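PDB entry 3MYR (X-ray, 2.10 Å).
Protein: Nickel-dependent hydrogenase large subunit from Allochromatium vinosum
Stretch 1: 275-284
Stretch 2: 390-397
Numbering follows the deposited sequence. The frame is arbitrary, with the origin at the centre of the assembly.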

# COMPACT_ATOMS: atom_id res chain seq x y z
N GLY B 275 20.54 -12.42 4.93
CA GLY B 275 19.26 -11.95 4.35
C GLY B 275 19.43 -11.22 3.02
O GLY B 275 18.62 -10.36 2.64
N GLU B 276 20.48 -11.55 2.28
CA GLU B 276 20.61 -11.02 0.90
C GLU B 276 21.33 -12.07 0.02
O GLU B 276 22.56 -12.15 0.03
CB GLU B 276 21.31 -9.65 0.85
CG GLU B 276 21.05 -8.85 -0.46
CD GLU B 276 21.77 -9.49 -1.71
OE1 GLU B 276 21.11 -10.11 -2.57
OE2 GLU B 276 23.00 -9.36 -1.82
N GLY B 277 20.56 -12.86 -0.74
CA GLY B 277 21.19 -14.00 -1.40
C GLY B 277 21.30 -13.92 -2.90
O GLY B 277 21.57 -14.95 -3.54
N LEU B 278 21.12 -12.74 -3.47
CA LEU B 278 21.11 -12.58 -4.95
C LEU B 278 22.31 -11.79 -5.46
O LEU B 278 22.96 -12.20 -6.46
CB LEU B 278 19.83 -11.89 -5.45
CG LEU B 278 18.46 -12.52 -5.22
CD1 LEU B 278 17.29 -11.69 -5.92
CD2 LEU B 278 18.50 -13.93 -5.78
N GLY B 279 22.58 -10.64 -4.82
CA GLY B 279 23.65 -9.80 -5.29
C GLY B 279 23.34 -8.93 -6.54
O GLY B 279 24.22 -8.22 -7.01
N ASN B 280 22.12 -9.00 -7.08
CA ASN B 280 21.73 -8.24 -8.30
C ASN B 280 20.59 -7.29 -7.93
O ASN B 280 19.70 -7.69 -7.20
CB ASN B 280 21.20 -9.20 -9.36
CG ASN B 280 22.19 -10.34 -9.63
OD1 ASN B 280 23.42 -10.14 -9.63
ND2 ASN B 280 21.67 -11.52 -9.88
N PHE B 281 20.62 -6.05 -8.44
CA PHE B 281 19.65 -5.02 -8.04
C PHE B 281 19.18 -4.28 -9.27
O PHE B 281 19.95 -4.04 -10.15
CB PHE B 281 20.28 -4.05 -7.04
CG PHE B 281 20.73 -4.74 -5.82
CD1 PHE B 281 21.97 -5.39 -5.81
CD2 PHE B 281 19.87 -4.84 -4.70
CE1 PHE B 281 22.40 -6.14 -4.65
CE2 PHE B 281 20.28 -5.57 -3.56
CZ PHE B 281 21.52 -6.28 -3.57
N LEU B 282 17.91 -3.91 -9.32
CA LEU B 282 17.39 -3.27 -10.49
C LEU B 282 16.60 -2.00 -10.10
O LEU B 282 15.74 -2.04 -9.19
CB LEU B 282 16.50 -4.28 -11.23
CG LEU B 282 15.58 -3.79 -12.34
CD1 LEU B 282 16.46 -3.50 -13.58
CD2 LEU B 282 14.54 -4.85 -12.66
N CYS B 283 16.87 -0.91 -10.85
CA CYS B 283 16.12 0.34 -10.76
C CYS B 283 15.68 0.81 -12.14
O CYS B 283 16.50 0.85 -13.05
CB CYS B 283 16.98 1.46 -10.18
SG CYS B 283 17.54 1.10 -8.52
N TYR B 284 14.45 1.28 -12.25
CA TYR B 284 14.05 2.02 -13.43
C TYR B 284 14.36 3.51 -13.27
O TYR B 284 14.38 4.24 -14.29
CB TYR B 284 12.57 1.83 -13.72
CG TYR B 284 12.09 0.40 -13.88
CD1 TYR B 284 12.97 -0.61 -14.32
CD2 TYR B 284 10.71 0.09 -13.70
CE1 TYR B 284 12.49 -1.94 -14.53
CE2 TYR B 284 10.21 -1.28 -13.90
CZ TYR B 284 11.13 -2.27 -14.26
OH TYR B 284 10.65 -3.57 -14.42
N PRO B 390 14.36 -0.09 -1.75
CA PRO B 390 15.31 0.88 -1.20
C PRO B 390 16.76 0.49 -1.29
O PRO B 390 17.61 1.35 -1.46
CB PRO B 390 14.87 1.02 0.29
CG PRO B 390 13.36 0.72 0.25
CD PRO B 390 13.25 -0.41 -0.83
N LEU B 391 17.08 -0.79 -1.04
CA LEU B 391 18.50 -1.21 -1.09
C LEU B 391 19.07 -1.03 -2.53
O LEU B 391 20.19 -0.54 -2.73
CB LEU B 391 18.67 -2.65 -0.61
CG LEU B 391 20.14 -3.16 -0.45
CD1 LEU B 391 21.10 -2.17 0.30
CD2 LEU B 391 20.19 -4.59 0.23
N ALA B 392 18.27 -1.40 -3.53
CA ALA B 392 18.70 -1.25 -4.94
C ALA B 392 18.94 0.21 -5.24
O ALA B 392 19.91 0.55 -5.91
CB ALA B 392 17.66 -1.78 -5.89
N ARG B 393 18.08 1.09 -4.71
CA ARG B 393 18.19 2.52 -5.02
C ARG B 393 19.40 3.11 -4.34
O ARG B 393 20.15 3.92 -4.91
CB ARG B 393 16.90 3.29 -4.64
CG ARG B 393 15.78 3.17 -5.73
CD ARG B 393 14.56 4.09 -5.33
NE ARG B 393 13.95 3.62 -4.08
CZ ARG B 393 12.92 2.78 -3.95
NH1 ARG B 393 12.43 2.52 -2.73
NH2 ARG B 393 12.34 2.23 -5.01
N VAL B 394 19.58 2.74 -3.09
CA VAL B 394 20.69 3.33 -2.33
C VAL B 394 22.01 2.83 -2.90
O VAL B 394 22.97 3.60 -3.07
CB VAL B 394 20.56 3.10 -0.80
CG1 VAL B 394 21.84 3.43 -0.07
CG2 VAL B 394 19.41 3.95 -0.28
N LEU B 395 22.07 1.58 -3.29
CA LEU B 395 23.26 1.10 -4.01
C LEU B 395 23.50 1.85 -5.32
O LEU B 395 24.64 2.22 -5.58
CB LEU B 395 23.32 -0.44 -4.21
CG LEU B 395 23.31 -1.31 -2.94
CD1 LEU B 395 23.00 -2.76 -3.32
CD2 LEU B 395 24.67 -1.27 -2.23
N MET B 396 22.44 2.11 -6.10
CA MET B 396 22.56 2.84 -7.35
C MET B 396 23.03 4.27 -7.14
O MET B 396 23.85 4.78 -7.90
CB MET B 396 21.22 2.86 -8.09
CG MET B 396 21.35 2.76 -9.63
SD MET B 396 22.01 1.14 -10.22
CE MET B 396 20.86 -0.09 -9.54
N LEU B 397 22.51 4.93 -6.11
CA LEU B 397 22.93 6.26 -5.77
C LEU B 397 24.37 6.27 -5.36
O LEU B 397 25.12 7.21 -5.72
CB LEU B 397 22.06 6.86 -4.62
CG LEU B 397 20.66 7.30 -5.11
CD1 LEU B 397 19.70 7.54 -3.92
CD2 LEU B 397 20.77 8.54 -6.01

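Helix 390-397 lies across strand 281-283 almost at a right angle (82° between their N-to-C directions), with the two axes 7.4 Å apart at closest approach. The backbones come nearest at Phe281 and Ala392, whose CA atoms are 5.0 Å apart. No hydrogen bond joins the stretches; the helix makes its own backbone bonds from Val394 onward, such as Met396 N to Ala392 O (3.0 Å), and the contact, burying 358 Å² in all, rests on van der Waals packing. Alternation along the strand sends Phe281 and Cys283 toward the helix and Leu282 away.

Pro390 opens the helix without touching stretch 1. Leu391 leaves the helix sideways, but its end reaches back, bringing CD2 to 3.9 Å from Phe281 CE2 and, more loosely, 4.4 Å from Glu276 CG. OE1 of Glu276 is engaged within its own loop, accepting hydrogen bonds from Leu278 N (2.8 Å) and Gly279 N (2.7 Å), while OE2 is bonded elsewhere in the structure. Ala392 sits where the backbones are closest, and its small methyl fits there: CB lies 3.7 Å from Phe281 CB, 3.8 Å from Leu282 O and 3.9 Å from Cys283 SG. Arg393 has its CA-to-CB bond pointing away and its guanidinium hydrogen-bonded elsewhere in the structure; its CA (3.8 Å) and CG (3.9 Å) pack against Cys283 SG. Val394 makes no contact with stretch 1. One turn after Leu391, Leu395 sets CD1 over one face of the Phe281 ring, 3.6 Å from the ring centroid and 6° off the normal, a CH-pi contact that places a methyl squarely against the aromatic cloud. Met396, one turn after Ala392, curls its thioether so that CE lies 3.7 Å from Cys283 SG and 4.1 Å from Phe281 O, bridging the two inward-facing strand residues. Leu397 is out of reach.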